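Local atomic coordinates of cruciform cutting endonuclease 1, mitochondrial (Schizosaccharomyces pombe, PDB entry 1KCF), a protein that cuts four-way Holliday junctions at the point of strand exchange as a homodimeric endonuclease, and seems important for maintaining mitochondrial DNA in fission yeast. Residues L47-F52 with S92-L97; E73-T76 with D82-W85; D96-L101 with N136-M141. All coordinates share one frame; numbering follows the deposited sequence.

Contact 1 (L47-F52 with S92-L97); sequences LGIKNF and SSMADL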
loop_
_atom_site.group_PDB
_atom_site.type_symbol
_atom_site.label_atom_id
_atom_site.label_comp_id
_atom_site.label_asym_id
_atom_site.label_seq_id
_atom_site.Cartn_x
_atom_site.Cartn_y
_atom_site.Cartn_z
ATOM N N LEU A 47 5.410 2.627 -12.000
ATOM C CA LEU A 47 5.517 3.163 -10.648
ATOM C C LEU A 47 6.893 3.677 -10.250
ATOM O O LEU A 47 7.898 2.962 -10.328
ATOM C CB LEU A 47 5.057 2.129 -9.623
ATOM C CG LEU A 47 3.570 1.780 -9.639
ATOM C CD1 LEU A 47 3.312 0.636 -8.672
ATOM C CD2 LEU A 47 2.752 3.005 -9.269
ATOM N N GLY A 48 6.902 4.930 -9.810
ATOM C CA GLY A 48 8.109 5.595 -9.367
ATOM C C GLY A 48 7.649 6.916 -8.789
ATOM O O GLY A 48 6.531 7.348 -9.064
ATOM N N ILE A 49 8.477 7.561 -7.982
ATOM C CA ILE A 49 8.079 8.839 -7.409
ATOM C C ILE A 49 8.738 9.987 -8.165
ATOM O O ILE A 49 8.058 10.892 -8.642
ATOM C CB ILE A 49 8.433 8.904 -5.909
ATOM C CG1 ILE A 49 7.653 7.818 -5.162
ATOM C CG2 ILE A 49 8.089 10.277 -5.344
ATOM C CD1 ILE A 49 7.973 7.716 -3.688
ATOM N N LYS A 50 10.057 9.938 -8.303
ATOM C CA LYS A 50 10.753 10.999 -9.011
ATOM C C LYS A 50 10.763 10.765 -10.516
ATOM O O LYS A 50 11.148 11.647 -11.286
ATOM C CB LYS A 50 12.176 11.158 -8.463
ATOM C CG LYS A 50 12.186 11.614 -7.002
ATOM C CD LYS A 50 13.576 11.957 -6.501
ATOM C CE LYS A 50 13.526 12.403 -5.040
ATOM N NZ LYS A 50 14.864 12.796 -4.510
ATOM N N ASN A 51 10.332 9.577 -10.935
ATOM C CA ASN A 51 10.264 9.259 -12.356
ATOM C C ASN A 51 9.013 8.446 -12.680
ATOM O O ASN A 51 9.074 7.392 -13.325
ATOM C CB ASN A 51 11.517 8.509 -12.825
ATOM C CG ASN A 51 11.670 7.149 -12.182
ATOM O OD1 ASN A 51 12.454 6.325 -12.648
ATOM N ND2 ASN A 51 10.934 6.908 -11.104
ATOM N N PHE A 52 7.875 8.944 -12.210
ATOM C CA PHE A 52 6.592 8.305 -12.461
ATOM C C PHE A 52 6.373 8.429 -13.960
ATOM O O PHE A 52 6.488 9.517 -14.520
ATOM C CB PHE A 52 5.484 9.047 -11.707
ATOM C CG PHE A 52 4.107 8.470 -11.910
ATOM C CD1 PHE A 52 3.678 7.379 -11.163
ATOM C CD2 PHE A 52 3.239 9.028 -12.840
ATOM C CE1 PHE A 52 2.397 6.852 -11.341
ATOM C CE2 PHE A 52 1.960 8.510 -13.027
ATOM C CZ PHE A 52 1.536 7.421 -12.276
ATOM N N SER A 92 1.440 8.582 6.271
ATOM C CA SER A 92 0.394 9.582 6.083
ATOM C C SER A 92 0.665 10.479 4.878
ATOM O O SER A 92 -0.265 10.954 4.222
ATOM C CB SER A 92 0.258 10.433 7.340
ATOM N N SER A 93 1.941 10.720 4.596
ATOM C CA SER A 93 2.330 11.568 3.477
ATOM C C SER A 93 2.146 10.837 2.146
ATOM O O SER A 93 1.791 11.444 1.132
ATOM C CB SER A 93 3.789 12.002 3.637
ATOM O OG SER A 93 4.154 12.943 2.640
ATOM N N MET A 94 2.391 9.533 2.161
ATOM C CA MET A 94 2.250 8.716 0.964
ATOM C C MET A 94 0.780 8.548 0.589
ATOM O O MET A 94 0.433 8.526 -0.589
ATOM C CB MET A 94 2.905 7.350 1.178
ATOM C CG MET A 94 4.430 7.395 1.150
ATOM S SD MET A 94 5.064 8.050 -0.416
ATOM C CE MET A 94 4.639 6.707 -1.527
ATOM N N ALA A 95 -0.079 8.432 1.596
ATOM C CA ALA A 95 -1.508 8.286 1.351
ATOM C C ALA A 95 -1.960 9.535 0.619
ATOM O O ALA A 95 -2.751 9.469 -0.319
ATOM C CB ALA A 95 -2.254 8.146 2.665
ATOM N N ASP A 96 -1.436 10.677 1.051
ATOM C CA ASP A 96 -1.764 11.960 0.442
ATOM C C ASP A 96 -1.364 11.969 -1.031
ATOM O O ASP A 96 -2.118 12.426 -1.887
ATOM C CB ASP A 96 -1.041 13.088 1.177
ATOM C CG ASP A 96 -1.290 14.443 0.553
ATOM O OD1 ASP A 96 -2.464 14.856 0.470
ATOM O OD2 ASP A 96 -0.309 15.097 0.142
ATOM N N LEU A 97 -0.166 11.471 -1.321
ATOM C CA LEU A 97 0.315 11.418 -2.694
ATOM C C LEU A 97 -0.507 10.415 -3.505
ATOM O O LEU A 97 -0.890 10.691 -4.643
ATOM C CB LEU A 97 1.795 11.017 -2.724
ATOM C CG LEU A 97 2.454 10.858 -4.099
ATOM C CD1 LEU A 97 2.525 12.203 -4.806
ATOM C CD2 LEU A 97 3.847 10.282 -3.921
#
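Ile49 meets Met94 and Leu97 where the turn between the first two strands of the RNase H-like fold of the RuvC resolvase family comes up against helix 91-109. The turn joins strand 42-47, which carries the magnesium ligand Asp46 near its end, to the antiparallel strand 52-59; Ile49 is its sole residue to touch the helix segment.

The contact is wholly apolar and small, 90 Å² in all. Ile49 and Met94 reach toward each other tip to tip. The methionine gets there by bending at chi2 and chi3 (-58° and -70°), which folds its methyl end back toward the loop although the side chain does not set out toward it. Leu97, one helical turn on, offers CD2 to the other branch of the isoleucine. Phe89 and Arg134 also pack on Ile49, so helix 128-151 shares in covering it.

Polar bonding goes to other partners: Ile49 and Leu75 are joined through their backbones, which ties the turn to the chain beyond strand 65-73. Across the contact itself, carbon meets carbon: Ile49 CD1 lies 4.1 Å from Met94 CE, and Ile49 CG2 lies 4.5 Å from Leu97 CD2.

Contact 2 (E73-T76 with D82-W85); sequences ENLT and DIQW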
loop_
_atom_site.group_PDB
_atom_site.type_symbol
_atom_site.label_atom_id
_atom_site.label_comp_id
_atom_site.label_asym_id
_atom_site.label_seq_id
_atom_site.Cartn_x
_atom_site.Cartn_y
_atom_site.Cartn_z
ATOM N N GLU A 73 7.051 12.005 -15.024
ATOM C CA GLU A 73 7.001 13.112 -14.084
ATOM C C GLU A 73 7.752 12.862 -12.788
ATOM O O GLU A 73 7.952 11.725 -12.378
ATOM C CB GLU A 73 5.540 13.420 -13.749
ATOM C CG GLU A 73 4.639 13.557 -14.963
ATOM C CD GLU A 73 4.893 14.829 -15.736
ATOM O OE1 GLU A 73 4.325 14.976 -16.840
ATOM O OE2 GLU A 73 5.652 15.686 -15.235
ATOM N N ASN A 74 8.161 13.952 -12.154
ATOM C CA ASN A 74 8.852 13.893 -10.879
ATOM C C ASN A 74 7.844 14.481 -9.904
ATOM O O ASN A 74 7.672 15.697 -9.836
ATOM C CB ASN A 74 10.127 14.735 -10.919
ATOM C CG ASN A 74 10.915 14.662 -9.622
ATOM O OD1 ASN A 74 12.122 14.906 -9.605
ATOM N ND2 ASN A 74 10.236 14.331 -8.530
ATOM N N LEU A 75 7.167 13.601 -9.170
ATOM C CA LEU A 75 6.134 13.994 -8.219
ATOM C C LEU A 75 6.636 14.807 -7.024
ATOM O O LEU A 75 5.864 15.149 -6.132
ATOM C CB LEU A 75 5.395 12.740 -7.735
ATOM C CG LEU A 75 4.897 11.806 -8.852
ATOM C CD1 LEU A 75 4.112 10.643 -8.258
ATOM C CD2 LEU A 75 4.023 12.586 -9.828
ATOM N N THR A 76 7.926 15.120 -7.013
ATOM C CA THR A 76 8.523 15.897 -5.930
ATOM C C THR A 76 8.648 17.368 -6.319
ATOM O O THR A 76 8.753 18.242 -5.456
ATOM C CB THR A 76 9.926 15.350 -5.565
ATOM O OG1 THR A 76 9.782 14.101 -4.880
ATOM C CG2 THR A 76 10.675 16.326 -4.674
ATOM N N ASP A 82 0.058 18.223 -12.259
ATOM C CA ASP A 82 -0.417 19.234 -11.321
ATOM C C ASP A 82 -0.558 18.664 -9.914
ATOM O O ASP A 82 -1.583 18.846 -9.259
ATOM C CB ASP A 82 -1.754 19.797 -11.799
ATOM N N ILE A 83 0.479 17.976 -9.453
ATOM C CA ILE A 83 0.469 17.382 -8.125
ATOM C C ILE A 83 1.439 18.120 -7.209
ATOM O O ILE A 83 2.648 18.132 -7.438
ATOM C CB ILE A 83 0.840 15.879 -8.194
ATOM C CG1 ILE A 83 -0.286 15.113 -8.890
ATOM C CG2 ILE A 83 1.084 15.321 -6.798
ATOM C CD1 ILE A 83 -0.001 13.653 -9.105
ATOM N N GLN A 84 0.889 18.750 -6.179
ATOM C CA GLN A 84 1.689 19.493 -5.218
ATOM C C GLN A 84 1.902 18.593 -4.016
ATOM O O GLN A 84 0.995 18.388 -3.214
ATOM C CB GLN A 84 0.966 20.766 -4.809
ATOM N N TRP A 85 3.108 18.052 -3.898
ATOM C CA TRP A 85 3.428 17.154 -2.803
ATOM C C TRP A 85 4.859 17.348 -2.323
ATOM O O TRP A 85 5.798 17.351 -3.117
ATOM C CB TRP A 85 3.236 15.710 -3.259
ATOM C CG TRP A 85 3.502 14.697 -2.199
ATOM C CD1 TRP A 85 2.724 14.421 -1.116
ATOM C CD2 TRP A 85 4.617 13.799 -2.132
ATOM N NE1 TRP A 85 3.281 13.403 -0.378
ATOM C CE2 TRP A 85 4.445 13.003 -0.982
ATOM C CE3 TRP A 85 5.743 13.589 -2.937
ATOM C CZ2 TRP A 85 5.355 12.010 -0.614
ATOM C CZ3 TRP A 85 6.652 12.601 -2.572
ATOM C CH2 TRP A 85 6.450 11.824 -1.420
#
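Leu75 meets Ile83 with its side chain and Trp85 with its carbonyl oxygen, across the connection that runs from strand 65-73 to helix 91-109 in this RNase H-like fold. Neither segment is regular. The residues between them turn back so that 82-85 runs beside 73-76 in roughly the same direction, with the CA atoms of Thr76 and Trp85 6.1 Å apart.

The apolar part is one pair of side chains. Leu75 CD2 and Ile83 CD1 lie 4.2 Å apart, and Ile83 continues onto Gln100 and Leu101, so the loop packs down on the helix that follows it.

The indole makes the remaining contacts with its edge. The carbonyl oxygen Leu75 O lies in the ring plane, 3.6 Å from Trp85 CE3. Thr76 OG1 is a looser neighbour, 4.2 Å from Trp85 CZ3, also at the edge and near the plane. With CG anti to the backbone N (chi1 -178°), the indole is carried toward helix 91-109, where its NE1 is hydrogen-bonded to Ser93 O. That bond helps fix the rotation of the ring, while Leu97, Asp96 and Ile49 pack against it.

No hydrogen bond spans the two segments; bonds from Glu73 OE2 to Gly80 N and from Ile83 N to Asn79 OD1 shape the turn between them instead. The segments themselves meet through van der Waals packing and probably a weak attraction between Leu75 O and the C-H rim of the indole, whereas the one strong polar group of the Trp85 side chain is spent on the helix.

Contact 3 (D96-L101 with N136-M141); sequences DLSIQL and NMLESM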
loop_
_atom_site.group_PDB
_atom_site.type_symbol
_atom_site.label_atom_id
_atom_site.label_comp_id
_atom_site.label_asym_id
_atom_site.label_seq_id
_atom_site.Cartn_x
_atom_site.Cartn_y
_atom_site.Cartn_z
ATOM N N ASP A 96 -1.436 10.677 1.051
ATOM C CA ASP A 96 -1.764 11.960 0.442
ATOM C C ASP A 96 -1.364 11.969 -1.031
ATOM O O ASP A 96 -2.118 12.426 -1.887
ATOM C CB ASP A 96 -1.041 13.088 1.177
ATOM C CG ASP A 96 -1.290 14.443 0.553
ATOM O OD1 ASP A 96 -2.464 14.856 0.470
ATOM O OD2 ASP A 96 -0.309 15.097 0.142
ATOM N N LEU A 97 -0.166 11.471 -1.321
ATOM C CA LEU A 97 0.315 11.418 -2.694
ATOM C C LEU A 97 -0.507 10.415 -3.505
ATOM O O LEU A 97 -0.890 10.691 -4.643
ATOM C CB LEU A 97 1.795 11.017 -2.724
ATOM C CG LEU A 97 2.454 10.858 -4.099
ATOM C CD1 LEU A 97 2.525 12.203 -4.806
ATOM C CD2 LEU A 97 3.847 10.282 -3.921
ATOM N N SER A 98 -0.775 9.255 -2.914
ATOM C CA SER A 98 -1.543 8.223 -3.597
ATOM C C SER A 98 -2.942 8.707 -3.958
ATOM O O SER A 98 -3.448 8.407 -5.038
ATOM C CB SER A 98 -1.649 6.974 -2.723
ATOM O OG SER A 98 -0.366 6.469 -2.401
ATOM N N ILE A 99 -3.562 9.459 -3.055
ATOM C CA ILE A 99 -4.909 9.967 -3.286
ATOM C C ILE A 99 -4.944 10.993 -4.416
ATOM O O ILE A 99 -5.832 10.950 -5.263
ATOM C CB ILE A 99 -5.492 10.558 -1.980
ATOM C CG1 ILE A 99 -5.705 9.421 -0.977
ATOM C CG2 ILE A 99 -6.810 11.278 -2.253
ATOM C CD1 ILE A 99 -6.081 9.874 0.420
ATOM N N GLN A 100 -3.976 11.904 -4.446
ATOM C CA GLN A 100 -3.938 12.900 -5.514
ATOM C C GLN A 100 -3.665 12.202 -6.843
ATOM O O GLN A 100 -4.339 12.445 -7.844
ATOM C CB GLN A 100 -2.832 13.929 -5.271
ATOM C CG GLN A 100 -2.910 14.677 -3.956
ATOM C CD GLN A 100 -1.935 15.842 -3.907
ATOM O OE1 GLN A 100 -1.275 16.079 -2.890
ATOM N NE2 GLN A 100 -1.839 16.577 -5.010
ATOM N N LEU A 101 -2.660 11.333 -6.846
ATOM C CA LEU A 101 -2.290 10.609 -8.050
ATOM C C LEU A 101 -3.473 9.797 -8.560
ATOM O O LEU A 101 -3.723 9.737 -9.759
ATOM C CB LEU A 101 -1.107 9.688 -7.757
ATOM C CG LEU A 101 -0.327 9.141 -8.951
ATOM C CD1 LEU A 101 0.052 10.280 -9.905
ATOM C CD2 LEU A 101 0.926 8.435 -8.437
ATOM N N ASN A 136 6.620 0.086 -3.147
ATOM C CA ASN A 136 5.700 -0.924 -2.639
ATOM C C ASN A 136 4.507 -0.227 -1.990
ATOM O O ASN A 136 3.364 -0.668 -2.116
ATOM C CB ASN A 136 6.388 -1.824 -1.605
ATOM C CG ASN A 136 7.467 -2.700 -2.216
ATOM O OD1 ASN A 136 7.552 -2.844 -3.437
ATOM N ND2 ASN A 136 8.292 -3.303 -1.365
ATOM N N MET A 137 4.794 0.869 -1.298
ATOM C CA MET A 137 3.776 1.640 -0.611
ATOM C C MET A 137 2.823 2.300 -1.601
ATOM O O MET A 137 1.608 2.260 -1.420
ATOM C CB MET A 137 4.436 2.709 0.262
ATOM C CG MET A 137 3.590 3.141 1.435
ATOM S SD MET A 137 4.393 4.377 2.455
ATOM C CE MET A 137 5.834 3.453 3.011
ATOM N N LEU A 138 3.388 2.911 -2.637
ATOM C CA LEU A 138 2.611 3.586 -3.669
ATOM C C LEU A 138 1.669 2.590 -4.335
ATOM O O LEU A 138 0.467 2.820 -4.436
ATOM C CB LEU A 138 3.544 4.182 -4.724
ATOM C CG LEU A 138 3.248 5.606 -5.196
ATOM C CD1 LEU A 138 4.042 5.880 -6.467
ATOM C CD2 LEU A 138 1.761 5.777 -5.461
ATOM N N GLU A 139 2.233 1.479 -4.786
ATOM C CA GLU A 139 1.459 0.433 -5.433
ATOM C C GLU A 139 0.329 -0.046 -4.526
ATOM O O GLU A 139 -0.827 -0.117 -4.944
ATOM C CB GLU A 139 2.373 -0.745 -5.784
ATOM C CG GLU A 139 1.646 -1.999 -6.236
ATOM C CD GLU A 139 2.599 -3.127 -6.596
ATOM O OE1 GLU A 139 3.219 -3.057 -7.676
ATOM O OE2 GLU A 139 2.737 -4.078 -5.797
ATOM N N SER A 140 0.677 -0.372 -3.285
ATOM C CA SER A 140 -0.289 -0.863 -2.309
ATOM C C SER A 140 -1.453 0.088 -2.072
ATOM O O SER A 140 -2.606 -0.337 -2.034
ATOM C CB SER A 140 0.399 -1.142 -0.973
ATOM O OG SER A 140 1.292 -2.226 -1.085
ATOM N N MET A 141 -1.146 1.367 -1.900
ATOM C CA MET A 141 -2.179 2.362 -1.652
ATOM C C MET A 141 -3.092 2.562 -2.860
ATOM O O MET A 141 -4.313 2.652 -2.709
ATOM C CB MET A 141 -1.538 3.689 -1.227
ATOM C CG MET A 141 -0.746 3.573 0.077
ATOM S SD MET A 141 -0.149 5.145 0.730
ATOM C CE MET A 141 0.159 4.711 2.443
#
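Ser98 sits against Met141 and Leu138 where helices 91-109 and 128-151 of the RNase H-like fold pack together. The segment axes approach to 9.5 Å and cross at -51°, and the small serine side chain is consistent with the close backbones: the CA atoms of Ser98 and Met141 are 6.2 Å apart.

Ser98 has the most surface buried here. Its hydroxyl lies beside the backbone N (chi1 -59°) and bonds back to Met94 O, one turn earlier in its own helix. The same oxygen rests against the start of the methionine side chain, with Ser98 OG 3.2 Å from Met141 CB and 3.4 Å from Met141 SD. Beyond CG the methionine runs extended, and its end leads away from this segment to pack on Met94 and Ala95.

Leu138 comes next in buried surface. A single methyl does its work, CD2 lying 3.8 Å from Ser98 OG and 4.1 Å from Leu101 CD2. The two leucines cross at about a right angle, and Leu101 also carries Ile83 of the preceding loop.

Away from this interface, Ser140 of helix 128-151 gives its OG hydrogen to Asn136 O at 2.8 Å. Its side chain packs on Met137 of the second subunit, so the helix touches helix 91-109 and the dimer partner alike.

No hydrogen bond crosses between the helix segments. The buried serine hydroxyl is satisfied within its own helix, which leaves it to act toward Met141 and Leu138 as a compact packing group.

All three contacts are buried, and none has a hydrogen bond between its own segments. Contacts 1 and 3 both use helix 91-109, where their segments overlap at 96-97 and whose Met94 also touches Met137; their centres are about 6 Å apart, and both touch the second subunit. Contact 2 lies farther from the centre of the chain, within the connection between the segments of contact 1, and the second subunit does not touch its segments. Contact 1 joins a strand turn to the helix through side-chain carbons, contact 3 joins two helices round a serine, and contact 2 sets loop oxygens at an indole edge. Phe52 and Glu73, joined through their backbones, link contacts 1 and 2.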